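PDB 4XTK: CRISPR-associated endonuclease Cas1 from Thermotoga maritima, which probably cuts double-stranded DNA as a metal-dependent endonuclease of the CRISPR adaptive immune system, working as a homodimer that joins with Cas2. Local coordinates for residues Lys186-Phe195 with Leu268-Ser276; Ile234-Val242 with Met301-Leu309. All coordinates share one frame; numbering follows the deposited sequence.

From the N terminus, the chain first builds two mixed beta sheets, then enters the helical part, where both contacts lie. Lys186-Phe195, the start of helix 188-208 with the two residues before it, comes first of the four segments; Ile234-Val242 of helix 230-252 follows. Leu268-Ser276, a short strand running into helix 272-287, then returns to the start of helix 188-208 and closes a loop of 72 residues in contact 1. Last, contact 2 joins helix 301-316, through Met301-Leu309, to helix 230-252, closing a loop of 58 residues. Because the segments alternate along the chain, the two loops cross. Contact 1 lies at the surface and contact 2 near the centre of the chain, their centres about 22 Å apart.

Contact 1: Lys186-Phe195 with Leu268-Ser276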
loop_
_atom_site.group_PDB
_atom_site.type_symbol
_atom_site.label_atom_id
_atom_site.label_comp_id
_atom_site.label_asym_id
_atom_site.label_seq_id
_atom_site.Cartn_x
_atom_site.Cartn_y
_atom_site.Cartn_z
ATOM N N LYS E 186 -8.356 -2.091 36.286
ATOM C CA LYS E 186 -9.258 -3.125 35.829
ATOM C C LYS E 186 -10.606 -2.916 36.502
ATOM O O LYS E 186 -10.769 -3.147 37.700
ATOM C CB LYS E 186 -8.662 -4.506 36.134
ATOM C CG LYS E 186 -9.641 -5.646 36.337
ATOM C CD LYS E 186 -8.870 -6.938 36.555
ATOM C CE LYS E 186 -9.683 -7.974 37.307
ATOM N NZ LYS E 186 -8.898 -9.225 37.514
ATOM N N ASN E 187 -11.566 -2.456 35.706
ATOM C CA ASN E 187 -12.936 -2.277 36.161
ATOM C C ASN E 187 -13.862 -2.179 34.961
ATOM O O ASN E 187 -13.406 -2.197 33.816
ATOM C CB ASN E 187 -13.082 -1.042 37.061
ATOM C CG ASN E 187 -12.675 0.250 36.377
ATOM O OD1 ASN E 187 -12.599 0.335 35.151
ATOM N ND2 ASN E 187 -12.450 1.283 37.178
ATOM N N PHE E 188 -15.157 -2.057 35.219
ATOM C CA PHE E 188 -16.141 -2.092 34.145
ATOM C C PHE E 188 -15.931 -0.963 33.139
ATOM O O PHE E 188 -15.810 -1.210 31.940
ATOM C CB PHE E 188 -17.556 -2.026 34.719
ATOM C CG PHE E 188 -17.925 -3.213 35.557
ATOM C CD1 PHE E 188 -17.426 -4.470 35.261
ATOM C CD2 PHE E 188 -18.776 -3.074 36.638
ATOM C CE1 PHE E 188 -17.770 -5.566 36.026
ATOM C CE2 PHE E 188 -19.122 -4.166 37.413
ATOM C CZ PHE E 188 -18.618 -5.413 37.104
ATOM N N ALA E 189 -15.870 0.267 33.639
ATOM C CA ALA E 189 -15.828 1.450 32.789
ATOM C C ALA E 189 -14.618 1.469 31.857
ATOM O O ALA E 189 -14.754 1.775 30.674
ATOM C CB ALA E 189 -15.853 2.708 33.643
ATOM N N ASN E 190 -13.439 1.140 32.375
ATOM C CA ASN E 190 -12.246 1.152 31.541
ATOM C C ASN E 190 -12.233 0.013 30.519
ATOM O O ASN E 190 -11.614 0.130 29.458
ATOM C CB ASN E 190 -10.980 1.109 32.398
ATOM C CG ASN E 190 -10.698 2.438 33.072
ATOM O OD1 ASN E 190 -10.390 3.424 32.407
ATOM N ND2 ASN E 190 -10.783 2.467 34.396
ATOM N N THR E 191 -12.921 -1.079 30.825
ATOM C CA THR E 191 -13.083 -2.156 29.856
ATOM C C THR E 191 -13.901 -1.668 28.665
ATOM O O THR E 191 -13.624 -2.018 27.517
ATOM C CB THR E 191 -13.770 -3.380 30.477
ATOM O OG1 THR E 191 -12.954 -3.896 31.532
ATOM C CG2 THR E 191 -13.987 -4.464 29.427
ATOM N N LEU E 192 -14.909 -0.850 28.952
ATOM C CA LEU E 192 -15.756 -0.282 27.915
ATOM C C LEU E 192 -15.030 0.790 27.105
ATOM O O LEU E 192 -15.026 0.746 25.872
ATOM C CB LEU E 192 -17.030 0.297 28.529
ATOM C CG LEU E 192 -18.030 -0.745 29.027
ATOM C CD1 LEU E 192 -19.129 -0.068 29.813
ATOM C CD2 LEU E 192 -18.613 -1.538 27.862
ATOM N N ILE E 193 -14.421 1.747 27.804
ATOM C CA ILE E 193 -13.693 2.825 27.146
ATOM C C ILE E 193 -12.599 2.257 26.238
ATOM O O ILE E 193 -12.459 2.677 25.090
ATOM C CB ILE E 193 -13.067 3.799 28.165
ATOM C CG1 ILE E 193 -14.147 4.392 29.072
ATOM C CG2 ILE E 193 -12.296 4.904 27.449
ATOM C CD1 ILE E 193 -15.196 5.179 28.331
ATOM N N SER E 194 -11.844 1.289 26.750
ATOM C CA SER E 194 -10.806 0.642 25.956
ATOM C C SER E 194 -11.395 -0.016 24.724
ATOM O O SER E 194 -10.854 0.118 23.623
ATOM C CB SER E 194 -10.051 -0.396 26.781
ATOM O OG SER E 194 -9.240 0.237 27.756
ATOM N N PHE E 195 -12.511 -0.714 24.909
ATOM C CA PHE E 195 -13.155 -1.399 23.799
ATOM C C PHE E 195 -13.664 -0.404 22.758
ATOM O O PHE E 195 -13.418 -0.570 21.563
ATOM C CB PHE E 195 -14.297 -2.278 24.298
ATOM C CG PHE E 195 -14.948 -3.076 23.214
ATOM C CD1 PHE E 195 -14.304 -4.174 22.664
ATOM C CD2 PHE E 195 -16.197 -2.719 22.727
ATOM C CE1 PHE E 195 -14.901 -4.914 21.647
ATOM C CE2 PHE E 195 -16.802 -3.454 21.716
ATOM C CZ PHE E 195 -16.152 -4.552 21.174
ATOM N N LEU E 268 -10.304 -9.114 33.221
ATOM C CA LEU E 268 -11.663 -8.591 33.103
ATOM C C LEU E 268 -11.987 -8.208 31.657
ATOM O O LEU E 268 -11.358 -7.322 31.084
ATOM C CB LEU E 268 -11.856 -7.386 34.026
ATOM C CG LEU E 268 -13.282 -6.845 34.160
ATOM C CD1 LEU E 268 -14.236 -7.920 34.668
ATOM C CD2 LEU E 268 -13.310 -5.644 35.084
ATOM N N MET E 269 -12.973 -8.883 31.075
ATOM C CA MET E 269 -13.305 -8.686 29.669
ATOM C C MET E 269 -14.814 -8.607 29.431
ATOM O O MET E 269 -15.621 -9.088 30.232
ATOM C CB MET E 269 -12.676 -9.809 28.822
ATOM C CG MET E 269 -13.626 -10.554 27.883
ATOM S SD MET E 269 -12.854 -11.896 26.947
ATOM C CE MET E 269 -11.922 -10.977 25.722
ATOM N N LEU E 270 -15.180 -7.963 28.330
ATOM C CA LEU E 270 -16.558 -7.885 27.873
ATOM C C LEU E 270 -16.940 -9.190 27.176
ATOM O O LEU E 270 -16.266 -9.600 26.235
ATOM C CB LEU E 270 -16.702 -6.690 26.927
ATOM C CG LEU E 270 -18.045 -6.051 26.592
ATOM C CD1 LEU E 270 -18.759 -5.606 27.847
ATOM C CD2 LEU E 270 -17.799 -4.863 25.669
ATOM N N ASN E 271 -18.001 -9.856 27.626
ATOM C CA ASN E 271 -18.419 -11.092 26.957
ATOM C C ASN E 271 -19.022 -10.806 25.580
ATOM O O ASN E 271 -19.295 -9.651 25.240
ATOM C CB ASN E 271 -19.389 -11.920 27.818
ATOM C CG ASN E 271 -20.674 -11.185 28.164
ATOM O OD1 ASN E 271 -21.204 -10.408 27.373
ATOM N ND2 ASN E 271 -21.197 -11.460 29.355
ATOM N N ASP E 272 -19.150 -11.856 24.774
ATOM C CA ASP E 272 -19.627 -11.745 23.396
ATOM C C ASP E 272 -20.961 -11.002 23.236
ATOM O O ASP E 272 -21.109 -10.203 22.310
ATOM C CB ASP E 272 -19.728 -13.141 22.772
ATOM C CG ASP E 272 -18.370 -13.809 22.621
ATOM O OD1 ASP E 272 -17.382 -13.090 22.363
ATOM O OD2 ASP E 272 -18.288 -15.049 22.748
ATOM N N GLU E 273 -21.925 -11.254 24.120
ATOM C CA GLU E 273 -23.176 -10.501 24.086
ATOM C C GLU E 273 -22.919 -9.021 24.381
ATOM O O GLU E 273 -23.435 -8.142 23.683
ATOM C CB GLU E 273 -24.201 -11.077 25.070
ATOM C CG GLU E 273 -23.608 -11.888 26.213
ATOM C CD GLU E 273 -24.637 -12.270 27.266
ATOM O OE1 GLU E 273 -25.703 -11.621 27.320
ATOM O OE2 GLU E 273 -24.373 -13.204 28.055
ATOM N N GLY E 274 -22.107 -8.747 25.398
ATOM C CA GLY E 274 -21.730 -7.384 25.731
ATOM C C GLY E 274 -20.991 -6.702 24.594
ATOM O O GLY E 274 -21.138 -5.496 24.370
ATOM N N LYS E 275 -20.197 -7.476 23.862
ATOM C CA LYS E 275 -19.480 -6.932 22.723
ATOM C C LYS E 275 -20.445 -6.606 21.586
ATOM O O LYS E 275 -20.378 -5.525 20.998
ATOM C CB LYS E 275 -18.397 -7.907 22.254
ATOM C CG LYS E 275 -17.094 -7.825 23.040
ATOM C CD LYS E 275 -16.039 -8.753 22.449
ATOM C CE LYS E 275 -14.664 -8.546 23.084
ATOM N NZ LYS E 275 -14.498 -9.234 24.398
ATOM N N SER E 276 -21.351 -7.535 21.289
ATOM C CA SER E 276 -22.284 -7.349 20.183
ATOM C C SER E 276 -23.168 -6.132 20.427
ATOM O O SER E 276 -23.319 -5.285 19.541
ATOM C CB SER E 276 -23.146 -8.596 19.969
ATOM O OG SER E 276 -23.916 -8.887 21.117
#
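Leu270 points its CD2 methyl at one face of the Phe195 ring, 4.3 Å from the ring centroid and displaced toward the rim, a CH-pi contact. Its branched end can also meet Leu192, whose CD2 lies 4.1 Å from Leu270 CD2; the two leucines cross at about a right angle. With CG turned away from its backbone N (chi1 -176°), Phe195 also reaches the aliphatic stem of Lys275, CG 3.9 Å from Phe195 CZ. The lysine suits this place because its methylenes pack while its ammonium turns back, bent at chi4 (81°), and NZ donates to Leu270 O at 2.6 Å, in the carbonyl plane.

Leu268 CD2 lies over the helix start, 3.5 Å from Asn187 C. Lys186 CG lies 3.6 Å from Leu268 CB. Thr191 satisfies its hydroxyl on Asn187 O, 2.9 Å from OG1, while offering its CG2 methyl to the strand. Phe261 packs on Leu192 and Leu270, and Phe278 on Leu192 and Phe195. Asn187 OD1 caps its helix by accepting from Asn190 N. Strands 261-262 and 269-270 form a short antiparallel pair, whose second strand runs through the N-cap Asn271 into helix 272-287, laid across the start of helix 188-208.

Contact 2: Ile234-Val242 with Met301-Leu309; sequences IAELFKPAV and MRSLIKMEL
Phe238 holds its ring carbon CG anti to the carbonyl carbon (chi1 -57°), and Ile305 does the same with CG1 (chi1 -58°); these torsions bring that methylene over the centre of the aromatic ring. Ile305 CG1 stands 3.5 Å from the Phe238 ring centroid, almost on the ring normal, a CH-pi contact. The flat ring is a knob in a hole formed by Met301, Leu304, Ile305 and Glu308. Leu304 CB approaches to 3.7 Å from Phe238 CE1, while Met301 SD lies at the ring edge, 4.2 Å from Phe238 CD1, a Met-aromatic contact. Met301 is flexible enough to bend at chi2 and chi3, so one side chain serves three neighbours: the small methyl of Ala241, 4.0 Å from Met301 CE, and a methyl of Val242, CG2 3.5 Å from Met301 CG, give it apolar surfaces to lie on.

Toward the other end, Leu237 crosses Glu308 at about a right angle, its CD2 methyl meeting the CG methylene of the glutamate, whose stem, bent at chi2, offers an apolar surface. Ile234 CG1 lies 3.8 Å from Leu309 CD2. No hydrogen bond spans the interface.

The two helical segments run nearly antiparallel, at 157°, their axes 10.5 Å apart. Glu236, which probably binds manganese together with Glu155 and His221, takes no part in this packing; it forms a salt bridge with Arg159 and a weaker one with Lys239. Helix 103-127 packs on Leu237, helix 148-166 on Glu236 and Pro240, and helix 188-208 touches both Ile234 and Ile305, while helix 301-316 follows directly on strand 297-300.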
loop_
_atom_site.group_PDB
_atom_site.type_symbol
_atom_site.label_atom_id
_atom_site.label_comp_id
_atom_site.label_asym_id
_atom_site.label_seq_id
_atom_site.Cartn_x
_atom_site.Cartn_y
_atom_site.Cartn_z
ATOM N N ILE E 234 -6.168 11.352 14.880
ATOM C CA ILE E 234 -7.493 11.817 14.489
ATOM C C ILE E 234 -8.579 11.346 15.471
ATOM O O ILE E 234 -9.489 12.107 15.810
ATOM C CB ILE E 234 -7.823 11.354 13.047
ATOM C CG1 ILE E 234 -6.777 11.902 12.076
ATOM C CG2 ILE E 234 -9.200 11.828 12.614
ATOM C CD1 ILE E 234 -6.721 13.423 12.037
ATOM N N ALA E 235 -8.462 10.109 15.952
ATOM C CA ALA E 235 -9.417 9.559 16.917
ATOM C C ALA E 235 -9.554 10.414 18.182
ATOM O O ALA E 235 -10.585 10.372 18.851
ATOM C CB ALA E 235 -9.021 8.143 17.299
ATOM N N GLU E 236 -8.522 11.185 18.507
ATOM C CA GLU E 236 -8.556 12.026 19.703
ATOM C C GLU E 236 -9.702 13.034 19.655
ATOM O O GLU E 236 -10.221 13.449 20.689
ATOM C CB GLU E 236 -7.224 12.762 19.890
ATOM C CG GLU E 236 -6.001 11.863 20.058
ATOM C CD GLU E 236 -5.918 11.171 21.417
ATOM O OE1 GLU E 236 -6.938 11.110 22.136
ATOM O OE2 GLU E 236 -4.816 10.686 21.768
ATOM N N LEU E 237 -10.101 13.413 18.448
ATOM C CA LEU E 237 -11.157 14.396 18.271
ATOM C C LEU E 237 -12.535 13.808 18.538
ATOM O O LEU E 237 -13.451 14.511 18.964
ATOM C CB LEU E 237 -11.123 14.970 16.854
ATOM C CG LEU E 237 -10.159 16.116 16.537
ATOM C CD1 LEU E 237 -8.707 15.672 16.617
ATOM C CD2 LEU E 237 -10.473 16.697 15.167
ATOM N N PHE E 238 -12.694 12.534 18.204
ATOM C CA PHE E 238 -14.014 11.920 18.204
ATOM C C PHE E 238 -14.322 11.022 19.398
ATOM O O PHE E 238 -15.410 10.444 19.473
ATOM C CB PHE E 238 -14.189 11.170 16.891
ATOM C CG PHE E 238 -14.020 12.051 15.698
ATOM C CD1 PHE E 238 -15.090 12.772 15.205
ATOM C CD2 PHE E 238 -12.777 12.207 15.103
ATOM C CE1 PHE E 238 -14.935 13.610 14.121
ATOM C CE2 PHE E 238 -12.614 13.038 14.024
ATOM C CZ PHE E 238 -13.694 13.744 13.531
ATOM N N LYS E 239 -13.374 10.905 20.320
ATOM C CA LYS E 239 -13.557 10.061 21.498
ATOM C C LYS E 239 -14.775 10.470 22.356
ATOM O O LYS E 239 -15.532 9.602 22.806
ATOM C CB LYS E 239 -12.276 10.049 22.345
ATOM C CG LYS E 239 -11.238 9.031 21.891
ATOM C CD LYS E 239 -9.914 9.158 22.653
ATOM C CE LYS E 239 -8.989 7.989 22.311
ATOM N NZ LYS E 239 -7.683 8.053 23.013
ATOM N N PRO E 240 -14.965 11.782 22.604
ATOM C CA PRO E 240 -16.182 12.142 23.344
ATOM C C PRO E 240 -17.509 11.824 22.639
ATOM O O PRO E 240 -18.377 11.203 23.253
ATOM C CB PRO E 240 -16.038 13.656 23.529
ATOM C CG PRO E 240 -14.585 13.906 23.460
ATOM C CD PRO E 240 -14.058 12.934 22.459
ATOM N N ALA E 241 -17.651 12.213 21.375
ATOM C CA ALA E 241 -18.949 12.131 20.695
ATOM C C ALA E 241 -19.334 10.698 20.350
ATOM O O ALA E 241 -20.517 10.364 20.299
ATOM C CB ALA E 241 -18.945 12.984 19.438
ATOM N N VAL E 242 -18.340 9.850 20.114
ATOM C CA VAL E 242 -18.613 8.456 19.795
ATOM C C VAL E 242 -18.499 7.565 21.025
ATOM O O VAL E 242 -19.499 7.053 21.521
ATOM C CB VAL E 242 -17.667 7.925 18.708
ATOM C CG1 VAL E 242 -17.985 6.482 18.411
ATOM C CG2 VAL E 242 -17.785 8.763 17.450
ATOM N N MET E 301 -21.402 11.167 11.935
ATOM C CA MET E 301 -20.101 11.188 12.577
ATOM C C MET E 301 -19.026 10.640 11.641
ATOM O O MET E 301 -17.879 11.083 11.675
ATOM C CB MET E 301 -20.126 10.386 13.877
ATOM C CG MET E 301 -19.050 10.801 14.862
ATOM S SD MET E 301 -19.250 12.517 15.374
ATOM C CE MET E 301 -20.909 12.480 16.035
ATOM N N ARG E 302 -19.404 9.680 10.802
ATOM C CA ARG E 302 -18.465 9.107 9.843
ATOM C C ARG E 302 -18.038 10.163 8.837
ATOM O O ARG E 302 -16.908 10.156 8.361
ATOM C CB ARG E 302 -19.078 7.907 9.121
ATOM C CG ARG E 302 -18.133 7.241 8.134
ATOM C CD ARG E 302 -18.773 6.056 7.426
ATOM N NE ARG E 302 -19.015 4.931 8.327
ATOM C CZ ARG E 302 -20.194 4.641 8.868
ATOM N NH1 ARG E 302 -21.253 5.397 8.600
ATOM N NH2 ARG E 302 -20.315 3.594 9.675
ATOM N N SER E 303 -18.948 11.075 8.514
ATOM C CA SER E 303 -18.614 12.158 7.604
ATOM C C SER E 303 -17.703 13.163 8.290
ATOM O O SER E 303 -16.791 13.697 7.663
ATOM C CB SER E 303 -19.876 12.841 7.083
ATOM O OG SER E 303 -20.504 12.033 6.104
ATOM N N LEU E 304 -17.943 13.410 9.575
ATOM C CA LEU E 304 -17.102 14.320 10.345
ATOM C C LEU E 304 -15.653 13.846 10.371
ATOM O O LEU E 304 -14.725 14.652 10.248
ATOM C CB LEU E 304 -17.623 14.475 11.776
ATOM C CG LEU E 304 -18.695 15.541 12.020
ATOM C CD1 LEU E 304 -18.913 15.732 13.509
ATOM C CD2 LEU E 304 -18.327 16.860 11.359
ATOM N N ILE E 305 -15.465 12.540 10.537
ATOM C CA ILE E 305 -14.126 11.962 10.531
ATOM C C ILE E 305 -13.538 12.108 9.131
ATOM O O ILE E 305 -12.389 12.518 8.967
ATOM C CB ILE E 305 -14.141 10.480 10.958
ATOM C CG1 ILE E 305 -14.743 10.340 12.358
ATOM C CG2 ILE E 305 -12.737 9.895 10.937
ATOM C CD1 ILE E 305 -14.970 8.906 12.784
ATOM N N LYS E 306 -14.348 11.791 8.127
ATOM C CA LYS E 306 -13.957 11.950 6.737
ATOM C C LYS E 306 -13.491 13.378 6.468
ATOM O O LYS E 306 -12.463 13.594 5.825
ATOM C CB LYS E 306 -15.124 11.601 5.803
ATOM C CG LYS E 306 -15.339 10.114 5.551
ATOM C CD LYS E 306 -16.592 9.900 4.707
ATOM C CE LYS E 306 -17.076 8.455 4.725
ATOM N NZ LYS E 306 -17.434 7.965 3.361
ATOM N N MET E 307 -14.254 14.344 6.974
ATOM C CA MET E 307 -13.983 15.755 6.731
ATOM C C MET E 307 -12.670 16.194 7.368
ATOM O O MET E 307 -11.914 16.971 6.780
ATOM C CB MET E 307 -15.126 16.618 7.256
ATOM C CG MET E 307 -16.395 16.547 6.423
ATOM S SD MET E 307 -17.700 17.599 7.088
ATOM C CE MET E 307 -16.750 19.072 7.470
ATOM N N GLU E 308 -12.404 15.688 8.567
ATOM C CA GLU E 308 -11.183 16.025 9.286
ATOM C C GLU E 308 -9.961 15.492 8.545
ATOM O O GLU E 308 -8.914 16.144 8.493
ATOM C CB GLU E 308 -11.229 15.469 10.712
ATOM C CG GLU E 308 -10.155 16.029 11.621
ATOM C CD GLU E 308 -10.278 17.530 11.813
ATOM O OE1 GLU E 308 -11.414 18.052 11.754
ATOM O OE2 GLU E 308 -9.237 18.187 12.036
ATOM N N LEU E 309 -10.109 14.308 7.965
ATOM C CA LEU E 309 -9.057 13.718 7.154
ATOM C C LEU E 309 -8.793 14.558 5.912
ATOM O O LEU E 309 -7.641 14.764 5.522
ATOM C CB LEU E 309 -9.435 12.299 6.756
ATOM C CG LEU E 309 -9.522 11.320 7.919
ATOM C CD1 LEU E 309 -10.007 9.975 7.407
ATOM C CD2 LEU E 309 -8.168 11.204 8.628
#